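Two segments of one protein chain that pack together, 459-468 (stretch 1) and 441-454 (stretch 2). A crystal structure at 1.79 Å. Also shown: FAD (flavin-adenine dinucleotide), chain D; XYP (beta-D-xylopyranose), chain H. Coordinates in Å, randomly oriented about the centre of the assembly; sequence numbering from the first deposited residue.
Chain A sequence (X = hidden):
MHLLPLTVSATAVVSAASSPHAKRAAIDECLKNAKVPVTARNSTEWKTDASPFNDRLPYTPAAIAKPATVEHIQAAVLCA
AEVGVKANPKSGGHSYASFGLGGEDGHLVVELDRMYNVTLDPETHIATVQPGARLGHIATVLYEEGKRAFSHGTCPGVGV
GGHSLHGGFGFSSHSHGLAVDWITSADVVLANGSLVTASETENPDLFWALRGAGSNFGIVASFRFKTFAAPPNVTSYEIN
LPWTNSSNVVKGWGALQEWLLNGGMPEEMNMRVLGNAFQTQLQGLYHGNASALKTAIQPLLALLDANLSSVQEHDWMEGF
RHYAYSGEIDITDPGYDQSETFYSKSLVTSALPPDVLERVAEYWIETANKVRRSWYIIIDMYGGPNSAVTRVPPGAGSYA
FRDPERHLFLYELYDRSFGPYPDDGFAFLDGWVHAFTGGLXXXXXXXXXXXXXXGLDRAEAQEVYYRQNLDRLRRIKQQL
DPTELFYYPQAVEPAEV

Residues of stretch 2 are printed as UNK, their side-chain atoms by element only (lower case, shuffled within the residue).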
# COMPACT_ATOMS: atom_id res chain seq x y z
N ALA A 459 -13.98 13.93 4.57
CA ALA A 459 -14.30 13.59 5.95
C ALA A 459 -14.36 12.08 6.17
O ALA A 459 -13.77 11.57 7.14
CB ALA A 459 -15.61 14.22 6.39
N GLU A 460 -15.06 11.37 5.29
CA GLU A 460 -15.18 9.94 5.47
C GLU A 460 -13.81 9.30 5.33
O GLU A 460 -13.47 8.43 6.12
CB GLU A 460 -16.18 9.28 4.52
CG GLU A 460 -16.40 7.81 4.91
CD GLU A 460 -17.33 7.03 3.99
OE1 GLU A 460 -17.78 7.56 2.96
OE2 GLU A 460 -17.58 5.85 4.31
N ALA A 461 -13.03 9.74 4.34
CA ALA A 461 -11.75 9.10 4.04
C ALA A 461 -10.81 9.12 5.26
O ALA A 461 -10.25 8.08 5.66
CB ALA A 461 -11.09 9.76 2.84
N GLN A 462 -10.66 10.30 5.86
CA GLN A 462 -9.82 10.45 7.05
C GLN A 462 -10.27 9.50 8.15
O GLN A 462 -9.44 8.88 8.83
CB GLN A 462 -9.91 11.86 7.58
CG GLN A 462 -9.19 12.86 6.75
CD GLN A 462 -9.57 14.24 7.17
OE1 GLN A 462 -9.05 14.76 8.13
NE2 GLN A 462 -10.56 14.80 6.50
N GLU A 463 -11.59 9.42 8.33
CA GLU A 463 -12.16 8.61 9.40
C GLU A 463 -11.90 7.13 9.19
O GLU A 463 -11.43 6.45 10.10
CB GLU A 463 -13.65 8.90 9.59
CG GLU A 463 -13.85 10.29 10.18
CD GLU A 463 -15.28 10.63 10.56
OE1 GLU A 463 -16.21 9.85 10.27
OE2 GLU A 463 -15.46 11.72 11.17
N VAL A 464 -12.17 6.66 7.98
CA VAL A 464 -12.05 5.24 7.68
C VAL A 464 -10.60 4.79 7.50
O VAL A 464 -10.28 3.63 7.81
CB VAL A 464 -12.91 4.80 6.48
CG1 VAL A 464 -14.38 5.06 6.75
CG2 VAL A 464 -12.45 5.43 5.17
N TYR A 465 -9.74 5.67 7.00
CA TYR A 465 -8.34 5.34 6.81
C TYR A 465 -7.55 5.29 8.10
O TYR A 465 -6.65 4.46 8.22
CB TYR A 465 -7.64 6.34 5.88
CG TYR A 465 -8.02 6.32 4.42
CD1 TYR A 465 -8.42 5.15 3.76
CD2 TYR A 465 -7.91 7.49 3.66
CE1 TYR A 465 -8.74 5.17 2.40
CE2 TYR A 465 -8.22 7.50 2.31
CZ TYR A 465 -8.63 6.35 1.68
OH TYR A 465 -8.94 6.41 0.34
N TYR A 466 -7.88 6.17 9.05
CA TYR A 466 -7.08 6.37 10.25
C TYR A 466 -7.79 6.11 11.58
O TYR A 466 -7.12 5.98 12.63
CB TYR A 466 -6.48 7.75 10.23
CG TYR A 466 -5.72 8.04 8.96
CD1 TYR A 466 -4.60 7.31 8.62
CD2 TYR A 466 -6.17 9.03 8.08
CE1 TYR A 466 -3.90 7.58 7.46
CE2 TYR A 466 -5.47 9.30 6.92
CZ TYR A 466 -4.35 8.57 6.60
OH TYR A 466 -3.67 8.85 5.44
N ARG A 467 -9.13 6.03 11.54
CA ARG A 467 -9.96 5.65 12.67
C ARG A 467 -9.50 6.31 13.98
O ARG A 467 -9.52 7.53 14.08
CB ARG A 467 -10.05 4.11 12.77
CG ARG A 467 -10.89 3.45 11.68
CD ARG A 467 -12.35 3.86 11.83
NE ARG A 467 -13.29 3.08 11.01
CZ ARG A 467 -14.45 3.54 10.54
NH1 ARG A 467 -14.84 4.79 10.77
NH2 ARG A 467 -15.24 2.74 9.81
N GLN A 468 -9.09 5.52 14.97
CA GLN A 468 -8.84 6.05 16.29
C GLN A 468 -7.61 6.96 16.34
O GLN A 468 -7.41 7.67 17.32
CB GLN A 468 -8.64 4.89 17.29
CG GLN A 468 -7.29 4.18 17.17
CD GLN A 468 -7.24 3.13 16.08
OE1 GLN A 468 -8.18 2.97 15.30
NE2 GLN A 468 -6.14 2.38 16.04
N UNK A 441 -20.19 -2.66 13.20
CA UNK A 441 -20.03 -1.35 13.80
C UNK A 441 -18.79 -0.69 13.19
O UNK A 441 -17.89 -1.37 12.70
o UNK A 441 -20.96 0.49 16.08
o UNK A 441 -18.76 0.52 16.35
c UNK A 441 -19.84 -0.05 15.97
c UNK A 441 -19.83 -1.43 15.31
N UNK A 442 -18.74 0.63 13.25
CA UNK A 442 -17.61 1.38 12.73
C UNK A 442 -16.31 1.09 13.47
O UNK A 442 -15.24 1.34 12.95
c UNK A 442 -17.92 2.87 12.76
o UNK A 442 -18.21 3.26 14.09
N UNK A 443 -16.38 0.57 14.68
CA UNK A 443 -15.20 0.08 15.38
C UNK A 443 -14.65 -1.23 14.81
O UNK A 443 -13.56 -1.66 15.19
c UNK A 443 -15.50 -0.09 16.87
o UNK A 443 -16.37 -1.18 17.08
N UNK A 444 -15.39 -1.87 13.91
CA UNK A 444 -14.99 -3.17 13.38
C UNK A 444 -14.68 -3.15 11.88
O UNK A 444 -14.48 -4.19 11.26
c UNK A 444 -16.06 -4.20 13.73
o UNK A 444 -16.86 -4.29 15.95
o UNK A 444 -15.02 -5.38 15.50
c UNK A 444 -15.97 -4.65 15.16
N UNK A 445 -14.57 -1.96 11.30
CA UNK A 445 -14.04 -1.88 9.95
C UNK A 445 -13.38 -0.55 9.70
O UNK A 445 -13.70 0.46 10.34
c UNK A 445 -17.36 0.74 8.14
c UNK A 445 -15.28 0.48 6.93
c UNK A 445 -16.80 2.34 6.50
c UNK A 445 -16.18 -1.11 8.78
c UNK A 445 -17.32 -1.02 9.51
c UNK A 445 -16.17 0.02 7.91
n UNK A 445 -18.04 0.10 9.14
c UNK A 445 -15.12 -2.16 8.89
c UNK A 445 -17.68 1.91 7.45
c UNK A 445 -15.61 1.63 6.22
N UNK A 446 -12.43 -0.58 8.77
CA UNK A 446 -11.79 0.61 8.27
C UNK A 446 -11.42 0.40 6.82
O UNK A 446 -11.85 -0.57 6.20
N UNK A 447 -10.63 1.32 6.28
CA UNK A 447 -10.16 1.21 4.91
C UNK A 447 -8.69 1.57 4.85
O UNK A 447 -8.14 2.11 5.79
c UNK A 447 -14.86 1.44 2.48
s UNK A 447 -13.52 2.57 2.84
c UNK A 447 -11.01 2.09 3.99
c UNK A 447 -12.38 1.49 3.73
N UNK A 448 -8.07 1.27 3.72
CA UNK A 448 -6.62 1.23 3.61
C UNK A 448 -6.19 2.08 2.45
O UNK A 448 -6.43 1.73 1.30
c UNK A 448 -2.43 -0.34 3.79
c UNK A 448 -2.07 -1.19 2.76
c UNK A 448 -4.74 -0.51 3.15
c UNK A 448 -4.35 -1.35 2.13
c UNK A 448 -3.02 -1.68 1.92
o UNK A 448 -0.74 -1.52 2.53
c UNK A 448 -6.21 -0.22 3.39
c UNK A 448 -3.77 -0.02 3.99
N UNK A 449 -5.56 3.19 2.77
CA UNK A 449 -5.21 4.22 1.78
C UNK A 449 -4.17 3.78 0.73
O UNK A 449 -4.06 4.41 -0.32
c UNK A 449 -4.92 6.72 1.51
c UNK A 449 -4.82 5.55 2.48
c UNK A 449 -3.45 5.43 3.14
c UNK A 449 -4.60 8.06 2.15
N UNK A 450 -3.44 2.69 0.96
CA UNK A 450 -2.62 2.15 -0.10
C UNK A 450 -3.47 1.58 -1.24
O UNK A 450 -2.95 1.35 -2.32
n UNK A 450 0.55 1.14 1.56
o UNK A 450 -0.07 2.98 0.44
c UNK A 450 -0.30 1.84 0.82
c UNK A 450 -1.60 1.16 0.43
N UNK A 451 -4.76 1.39 -1.01
CA UNK A 451 -5.74 1.18 -2.09
C UNK A 451 -6.74 2.36 -2.08
O UNK A 451 -7.95 2.22 -1.82
c UNK A 451 -4.88 -3.38 -0.69
c UNK A 451 -3.83 -3.53 -1.55
c UNK A 451 -4.46 -1.51 -2.66
c UNK A 451 -5.73 -2.29 -0.82
c UNK A 451 -3.62 -2.61 -2.54
c UNK A 451 -5.54 -1.34 -1.81
o UNK A 451 -2.97 -4.62 -1.43
c UNK A 451 -6.45 -0.15 -1.92
N UNK A 452 -6.20 3.51 -2.41
CA UNK A 452 -6.91 4.77 -2.25
C UNK A 452 -8.18 4.80 -3.08
O UNK A 452 -8.15 4.51 -4.26
c UNK A 452 -6.01 5.93 -2.62
N UNK A 453 -9.27 5.15 -2.43
CA UNK A 453 -10.60 5.11 -3.03
C UNK A 453 -11.13 6.54 -3.10
O UNK A 453 -11.63 7.06 -2.11
c UNK A 453 -11.48 4.21 -2.16
c UNK A 453 -12.93 4.21 -2.59
o UNK A 453 -13.29 4.92 -3.55
o UNK A 453 -13.70 3.50 -1.92
N UNK A 454 -11.05 7.18 -4.27
CA UNK A 454 -11.50 8.57 -4.37
C UNK A 454 -13.01 8.73 -4.32
O UNK A 454 -13.51 9.85 -4.41
c UNK A 454 -10.83 7.77 -6.52
c UNK A 454 -10.94 9.03 -5.71
c UNK A 454 -10.53 6.67 -5.55
PA FAD D . 2.59 7.52 -5.29
O1A FAD D . 3.89 8.08 -5.83
O2A FAD D . 1.38 7.69 -6.16
O5B FAD D . 2.36 8.01 -3.82
C5B FAD D . 1.23 7.63 -3.02
C4B FAD D . 1.02 8.64 -1.91
O4B FAD D . 2.19 8.69 -1.09
C3B FAD D . 0.80 10.05 -2.43
O3B FAD D . -0.03 10.75 -1.54
C2B FAD D . 2.19 10.65 -2.40
O2B FAD D . 2.19 12.07 -2.37
C1B FAD D . 2.75 10.01 -1.15
N9A FAD D . 4.21 9.94 -1.22
C8A FAD D . 4.97 9.38 -2.16
N7A FAD D . 6.28 9.55 -1.87
C5A FAD D . 6.32 10.22 -0.72
C6A FAD D . 7.39 10.75 0.12
N6A FAD D . 8.66 10.51 -0.27
N1A FAD D . 7.03 11.43 1.23
C2A FAD D . 5.76 11.64 1.59
N3A FAD D . 4.72 11.17 0.85
C4A FAD D . 4.97 10.47 -0.29
N1 FAD D . -0.08 -2.18 -1.65
C2 FAD D . 0.10 -3.13 -0.67
O2 FAD D . -0.07 -2.81 0.53
N3 FAD D . 0.50 -4.39 -1.00
C4 FAD D . 0.74 -4.77 -2.27
O4 FAD D . 1.10 -5.94 -2.59
C4X FAD D . 0.55 -3.81 -3.38
N5 FAD D . 0.76 -4.11 -4.69
C5X FAD D . 0.61 -3.18 -5.71
C6 FAD D . 0.86 -3.50 -7.05
C7 FAD D . 0.67 -2.52 -8.05
C7M FAD D . 0.93 -2.91 -9.48
C8 FAD D . 0.26 -1.12 -7.69
C8M FAD D . 0.12 -0.02 -8.74
C9 FAD D . 0.03 -0.83 -6.35
C9A FAD D . 0.17 -1.81 -5.35
N10 FAD D . -0.08 -1.53 -3.98
C10 FAD D . 0.10 -2.47 -2.96
C1' FAD D . -0.52 -0.21 -3.52
C2' FAD D . 0.62 0.67 -3.13
O2' FAD D . 1.05 0.25 -1.83
C3' FAD D . 0.05 2.07 -3.04
O3' FAD D . -0.54 2.48 -4.28
C4' FAD D . 1.19 3.03 -2.66
O4' FAD D . 0.65 4.12 -1.90
C5' FAD D . 1.88 3.50 -3.92
O5' FAD D . 3.15 4.08 -3.58
P FAD D . 3.87 4.94 -4.69
O1P FAD D . 5.07 5.64 -4.13
O2P FAD D . 4.08 4.11 -5.91
O3P FAD D . 2.69 5.93 -5.13
O1 XYP H . -2.53 -6.35 -3.16
C1 XYP H . -1.95 -6.21 -4.45
C2 XYP H . -1.70 -7.60 -5.04
C3 XYP H . -1.26 -7.51 -6.49
C4 XYP H . -2.25 -6.67 -7.29
C5 XYP H . -2.47 -5.30 -6.62
O2 XYP H . -0.67 -8.23 -4.26
O3 XYP H . -1.08 -8.83 -7.05
O4 XYP H . -1.73 -6.42 -8.60
O5 XYP H . -2.83 -5.44 -5.25
O HOH W 1 -5.22 3.61 5.69

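Position 441 carries two side-chain carbons, the second bearing two oxygens, and stays clear of stretch 1: a short carboxylate, D441. Position 442 has one carbon and one oxygen, the hydroxymethyl of serine; the CB of S442 lies 4.0 Å from R467 NH2. Position 443 repeats that pattern without touching stretch 1 and is S443, whose backbone N and OG both hydrogen-bond to D441 OD2, at 2.9 and 3.0 Å. Position 444 again shows two carbons with two oxygens on the second and points away from the helix; it is D444, and its N closes the turn on D441 O at 2.8 Å.

At position 445, one carbon leads to fused five- and six-membered rings of eight carbons and one nitrogen, which identifies W445. R467 lies over one face of the indole in a cation-pi contact, with R467 CZ 4.6 Å from the centroid of the six-membered ring and almost on its normal. V464 CG1 packs 3.6 Å from W445 CH2, while E460 OE2 approaches the ring edge.

Position 446 has no side-chain atoms and is G446. Its CA is 3.4 Å from V464 O, and a CB built here would fall 3.0 Å from that same oxygen, a clash. Position 447 bears an unbranched chain of two carbons, a sulfur and a terminal carbon, hence M447; its CB sits 3.8 Å from V464 CG2 and 4.0 Å from Y465 CD1, although the end of the chain leads away.

At position 448 a carbon carries a six-carbon ring with one oxygen: Y448. It points away from the helix, and its OH donates a very short 2.5 Å hydrogen bond to FAD O2. Position 449 has four carbons, forked at the first, with one arm two carbons long, which is isoleucine. I449 CB lies over the Y465 ring, 3.6 Å from its centroid, and I449 CD1 reaches to 3.5 Å from Y466 OH.

Position 450 has two carbons, the second carrying one oxygen and one nitrogen, as in asparagine; N450 OD1 accepts a 2.7 Å hydrogen bond from FAD O4'. Position 451 is another hydroxyl-bearing six-membered ring, Y451, with its OH hydrogen-bonded to XYP O1 at 2.5 Å. The single carbon at 452 is that of A452, 4.2 Å from Y465 OH. Position 453 has two carbons and two terminal oxygens, so it is D453; its backbone N donates to Y465 OH at 3.1 Å. Three carbons close onto the backbone N at 454, giving P454, which turns away.

The contact is anchored where the helix ends. M447 N donates to V464 O at 2.8 Å, and R467, the first residue to leave helical geometry, donates to W445 O from NE at 2.7 Å and from NH2 at 2.8 Å. Y465 extends the contact with its ring beneath I449 and its hydroxyl at D453. The helix thus holds one side of a segment whose Y448, N450 and Y451 reach the ligands.

Stretch 2, residues 441-454: DSSDWGMYINYADP
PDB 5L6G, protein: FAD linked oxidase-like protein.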